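Local structure of phosphoserine aminotransferase (Bacillus circulans, 2C0R) at residues N340-Y344 / E345-A349; A13-L17 / E18-R22. The protein catalyses the reversible, pyridoxal 5'-phosphate-dependent transfer of an amino group between phosphoserine and 2-oxoglutarate, a step of serine biosynthesis, and acts likewise on phosphohydroxythreonine. The protein carries 1 engineered substitution. All blocks are in the same frame, centred on the assembly; numbering follows the deposited sequence.

Contact 1: N340-Y344 / E345-A349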
loop_
_atom_site.group_PDB
_atom_site.type_symbol
_atom_site.label_atom_id
_atom_site.label_comp_id
_atom_site.label_asym_id
_atom_site.label_seq_id
_atom_site.Cartn_x
_atom_site.Cartn_y
_atom_site.Cartn_z
ATOM N N ASN A 340 -15.143 -12.742 8.347
ATOM C CA ASN A 340 -16.221 -12.114 9.095
ATOM C C ASN A 340 -17.372 -11.559 8.268
ATOM O O ASN A 340 -18.532 -11.815 8.598
ATOM C CB ASN A 340 -15.790 -10.900 9.928
ATOM C CG ASN A 340 -14.827 -11.197 11.068
ATOM O OD1 ASN A 340 -14.600 -12.337 11.451
ATOM N ND2 ASN A 340 -14.213 -10.133 11.602
ATOM N N ALA A 341 -17.073 -10.834 7.198
ATOM C CA ALA A 341 -18.087 -10.142 6.432
ATOM C C ALA A 341 -18.818 -11.057 5.462
ATOM O O ALA A 341 -19.844 -10.601 4.930
ATOM C CB ALA A 341 -17.476 -8.985 5.637
ATOM N N VAL A 342 -18.427 -12.296 5.266
ATOM C CA VAL A 342 -19.215 -13.212 4.413
ATOM C C VAL A 342 -20.500 -13.521 5.172
ATOM O O VAL A 342 -20.427 -14.028 6.307
ATOM C CB VAL A 342 -18.394 -14.477 4.108
ATOM C CG1 VAL A 342 -19.283 -15.436 3.323
ATOM C CG2 VAL A 342 -17.124 -14.131 3.336
ATOM N N PRO A 343 -21.670 -13.209 4.643
ATOM C CA PRO A 343 -22.913 -13.376 5.374
ATOM C C PRO A 343 -23.318 -14.846 5.483
ATOM O O PRO A 343 -22.993 -15.693 4.668
ATOM C CB PRO A 343 -23.939 -12.629 4.510
ATOM C CG PRO A 343 -23.117 -11.686 3.677
ATOM C CD PRO A 343 -21.911 -12.531 3.343
ATOM N N TYR A 344 -24.066 -15.170 6.519
ATOM C CA TYR A 344 -24.572 -16.538 6.651
ATOM C C TYR A 344 -25.386 -16.906 5.439
ATOM O O TYR A 344 -25.331 -18.054 4.979
ATOM C CB TYR A 344 -25.404 -16.597 7.919
ATOM C CG TYR A 344 -25.989 -17.963 8.196
ATOM C CD1 TYR A 344 -25.145 -19.015 8.508
ATOM C CD2 TYR A 344 -27.379 -18.160 8.163
ATOM C CE1 TYR A 344 -25.635 -20.281 8.773
ATOM C CE2 TYR A 344 -27.856 -19.441 8.427
ATOM C CZ TYR A 344 -26.998 -20.477 8.729
ATOM O OH TYR A 344 -27.516 -21.733 8.999
ATOM N N GLU A 345 -26.118 -15.953 4.865
ATOM C CA GLU A 345 -26.908 -16.301 3.673
ATOM C C GLU A 345 -26.029 -16.793 2.524
ATOM O O GLU A 345 -26.496 -17.656 1.738
ATOM C CB GLU A 345 -27.752 -15.068 3.294
ATOM C CG GLU A 345 -28.812 -14.814 4.353
ATOM C CD GLU A 345 -28.330 -14.111 5.622
ATOM O OE1 GLU A 345 -27.153 -13.643 5.657
ATOM O OE2 GLU A 345 -29.096 -14.040 6.622
ATOM N N SER A 346 -24.791 -16.308 2.379
ATOM C CA SER A 346 -23.932 -16.884 1.343
ATOM C C SER A 346 -23.632 -18.354 1.624
ATOM O O SER A 346 -23.563 -19.217 0.734
ATOM C CB SER A 346 -22.599 -16.136 1.256
ATOM O OG SER A 346 -22.799 -14.862 0.642
ATOM N N CYS A 347 -23.445 -18.636 2.923
ATOM C CA CYS A 347 -23.130 -20.005 3.335
ATOM C C CYS A 347 -24.341 -20.917 3.145
ATOM O O CYS A 347 -24.228 -22.051 2.733
ATOM C CB CYS A 347 -22.698 -19.964 4.799
ATOM S SG CYS A 347 -21.137 -19.035 4.945
ATOM N N GLU A 348 -25.537 -20.442 3.460
ATOM C CA GLU A 348 -26.751 -21.250 3.187
ATOM C C GLU A 348 -26.895 -21.534 1.712
ATOM O O GLU A 348 -27.221 -22.651 1.291
ATOM C CB GLU A 348 -27.980 -20.469 3.648
ATOM C CG GLU A 348 -28.132 -20.356 5.143
ATOM C CD GLU A 348 -29.385 -19.552 5.485
ATOM O OE1 GLU A 348 -29.415 -18.367 5.091
ATOM O OE2 GLU A 348 -30.300 -20.087 6.140
ATOM N N ALA A 349 -26.623 -20.512 0.895
ATOM C CA ALA A 349 -26.691 -20.751 -0.544
ATOM C C ALA A 349 -25.675 -21.771 -0.989
ATOM O O ALA A 349 -25.977 -22.663 -1.788
ATOM C CB ALA A 349 -26.529 -19.429 -1.294
HETATM O O HOH W 1 -29.778 -22.314 7.734
#
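The side chains of Y344 and E348, one helical turn apart, cross at about a right angle. E348 lays its CG over one face of the Y344 ring, 3.9 Å from the ring centroid, in a CH-pi contact. Its carboxylate lies on the same side of the ring plane, outside the CD2-CE2 bond, with CD 3.3 Å from Y344 CE2. Ring and carboxylate planes are only 30° apart. Y344 CG lies anti to N and beside the carbonyl carbon (chi1 -180°), which turns the ring toward E348, one turn on. Beyond CG the E348 chain runs extended, and this carries its OE2 toward the phenol end. A water joins the two groups there, 2.7 Å from Y344 OH, and it donates to E348 OE2. K270, on helix 260-280, makes a cation-pi contact with the Y344 ring.

The motif is the N-terminal start of helix 344-361, the last helix of the chain, with P343 at the N-cap position. P343 O takes weak hydrogen bonds from S346 N and C347 N. The first firm helical bond follows, from E348 N to Y344 O at 2.8 Å, nearly along the C=O axis.

The bent E345 chain brings OE1 within 3.6 Å of P343 CB. V342 CG1 rests 4.0 Å from S346 CB. S346 OG lies 3.7 Å from P343 CD. C347 is buried, and its side chain packs on K271 and I275 of helix 260-280.

Contact 2: A13-L17 / E18-R22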
loop_
_atom_site.group_PDB
_atom_site.type_symbol
_atom_site.label_atom_id
_atom_site.label_comp_id
_atom_site.label_asym_id
_atom_site.label_seq_id
_atom_site.Cartn_x
_atom_site.Cartn_y
_atom_site.Cartn_z
ATOM N N ALA A 13 -11.349 -9.896 -0.385
ATOM C CA ALA A 13 -12.502 -10.675 0.018
ATOM C C ALA A 13 -13.649 -9.757 0.378
ATOM O O ALA A 13 -13.568 -8.534 0.309
ATOM C CB ALA A 13 -12.101 -11.503 1.242
ATOM N N ALA A 14 -14.728 -10.395 0.827
ATOM C CA ALA A 14 -15.945 -9.637 1.062
ATOM C C ALA A 14 -15.733 -8.557 2.113
ATOM O O ALA A 14 -14.998 -8.722 3.087
ATOM C CB ALA A 14 -16.981 -10.645 1.532
ATOM N N LEU A 15 -16.361 -7.425 1.892
ATOM C CA LEU A 15 -16.528 -6.413 2.901
ATOM C C LEU A 15 -17.975 -6.349 3.358
ATOM O O LEU A 15 -18.819 -6.763 2.572
ATOM C CB LEU A 15 -16.128 -5.007 2.378
ATOM C CG LEU A 15 -14.628 -4.754 2.603
ATOM C CD1 LEU A 15 -13.835 -5.158 1.367
ATOM C CD2 LEU A 15 -14.354 -3.306 2.956
ATOM N N PRO A 16 -18.256 -5.841 4.546
ATOM C CA PRO A 16 -19.669 -5.665 4.951
ATOM C C PRO A 16 -20.372 -4.719 3.981
ATOM O O PRO A 16 -19.826 -3.628 3.695
ATOM C CB PRO A 16 -19.539 -5.028 6.330
ATOM C CG PRO A 16 -18.209 -5.504 6.839
ATOM C CD PRO A 16 -17.342 -5.398 5.592
ATOM N N LEU A 17 -21.530 -5.107 3.470
ATOM C CA LEU A 17 -22.244 -4.204 2.538
ATOM C C LEU A 17 -22.463 -2.822 3.160
ATOM O O LEU A 17 -22.361 -1.817 2.470
ATOM C CB LEU A 17 -23.592 -4.791 2.162
ATOM C CG LEU A 17 -24.408 -3.979 1.175
ATOM C CD1 LEU A 17 -23.606 -3.586 -0.069
ATOM C CD2 LEU A 17 -25.645 -4.795 0.786
ATOM N N GLU A 18 -22.722 -2.768 4.469
ATOM C CA GLU A 18 -22.978 -1.487 5.147
ATOM C C GLU A 18 -21.736 -0.595 5.093
ATOM O O GLU A 18 -21.785 0.641 4.963
ATOM C CB GLU A 18 -23.341 -1.672 6.619
ATOM C CG GLU A 18 -22.689 -2.880 7.262
ATOM C CD GLU A 18 -23.475 -4.172 7.276
ATOM O OE1 GLU A 18 -23.594 -4.854 6.228
ATOM O OE2 GLU A 18 -23.967 -4.565 8.369
ATOM N N VAL A 19 -20.586 -1.216 5.234
ATOM C CA VAL A 19 -19.343 -0.442 5.168
ATOM C C VAL A 19 -19.144 0.102 3.765
ATOM O O VAL A 19 -18.760 1.264 3.610
ATOM C CB VAL A 19 -18.171 -1.344 5.568
ATOM C CG1 VAL A 19 -16.862 -0.682 5.173
ATOM C CG2 VAL A 19 -18.236 -1.596 7.065
ATOM N N LEU A 20 -19.392 -0.718 2.734
ATOM C CA LEU A 20 -19.270 -0.243 1.370
ATOM C C LEU A 20 -20.261 0.885 1.144
ATOM O O LEU A 20 -19.934 1.862 0.521
ATOM C CB LEU A 20 -19.545 -1.368 0.400
ATOM C CG LEU A 20 -18.538 -2.514 0.394
ATOM C CD1 LEU A 20 -19.043 -3.633 -0.494
ATOM C CD2 LEU A 20 -17.190 -2.027 -0.105
ATOM N N GLU A 21 -21.474 0.756 1.650
ATOM C CA GLU A 21 -22.471 1.809 1.440
ATOM C C GLU A 21 -22.071 3.097 2.144
ATOM O O GLU A 21 -22.267 4.207 1.618
ATOM C CB GLU A 21 -23.831 1.354 1.921
ATOM C CG GLU A 21 -24.388 0.206 1.057
ATOM C CD GLU A 21 -25.715 -0.272 1.638
ATOM O OE1 GLU A 21 -26.009 0.060 2.821
ATOM O OE2 GLU A 21 -26.436 -0.963 0.888
ATOM N N ARG A 22 -21.531 2.996 3.343
ATOM C CA ARG A 22 -21.097 4.178 4.097
ATOM C C ARG A 22 -19.950 4.900 3.381
ATOM O O ARG A 22 -19.934 6.133 3.244
ATOM C CB ARG A 22 -20.616 3.773 5.503
ATOM C CG ARG A 22 -21.706 3.547 6.529
ATOM C CD ARG A 22 -21.311 2.780 7.788
ATOM N NE ARG A 22 -22.394 1.953 8.323
ATOM C CZ ARG A 22 -22.226 0.862 9.064
ATOM N NH1 ARG A 22 -20.971 0.492 9.339
ATOM N NH2 ARG A 22 -23.239 0.117 9.547
#
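L17 holds CG anti to its N (chi1 -178°), while E21 has CG anti to its carbonyl carbon (chi1 -67°) and is extended beyond it. The two side chains therefore come together one turn apart on the helix, crossing obliquely. E21 OE2 lies 3.6 Å from L17 CG and also approaches both methyls, CD1 and CD2. E21 CG touches CD1 as well, so the leucine branch meets the glutamate with its CH groups. L17 also packs on V28 of the second subunit. With an alanine at L17 the CG and methyl contacts go, and the E21 carboxylate is likely to turn more freely, while V28 of the second subunit would probably lose a packing partner.

P16 is the N-cap residue of helix 17-25, just before the first turn. Its carbonyl accepts from L20 N at 3.1 Å and, weakly, from V19 N. L17 O then takes E21 N at 2.8 Å, with the donor tilted 17° from the carbonyl plane.

The P16 ring and V19 lie side by side and point the same way, with P16 CB 3.7 Å from V19 CG2. Both also pack on W254 of helix 242-257. L15 reaches over the start of the helix, placing CB 4.0 Å from L20 CG and CD2 4.3 Å from V19 CG1. E18 CG comes 3.9 Å from P16 CB. E18 OE2 forms a salt bridge with R258. E18 CB lies over one face of the R22 guanidinium, offset toward its rim. R22 itself pairs with E257.

From the N terminus, contact 2 comes first. It turns the loop after strand 6-7 into helix 17-25. The chain then runs through most of the protein before contact 1 does the same at the other end, leading the loop after strand 334-337 into helix 344-361. The two are in series; neither encloses nor crosses the other. They meet through their loops: A341 CB packs 3.4 Å from P16 N, and V342 CG2 lies 3.9 Å from A14 CB. Chain start and chain end are thus joined beside helices 242-257 and 260-280. Contact 2 also reaches the second subunit, whereas contact 1 stays within its own chain.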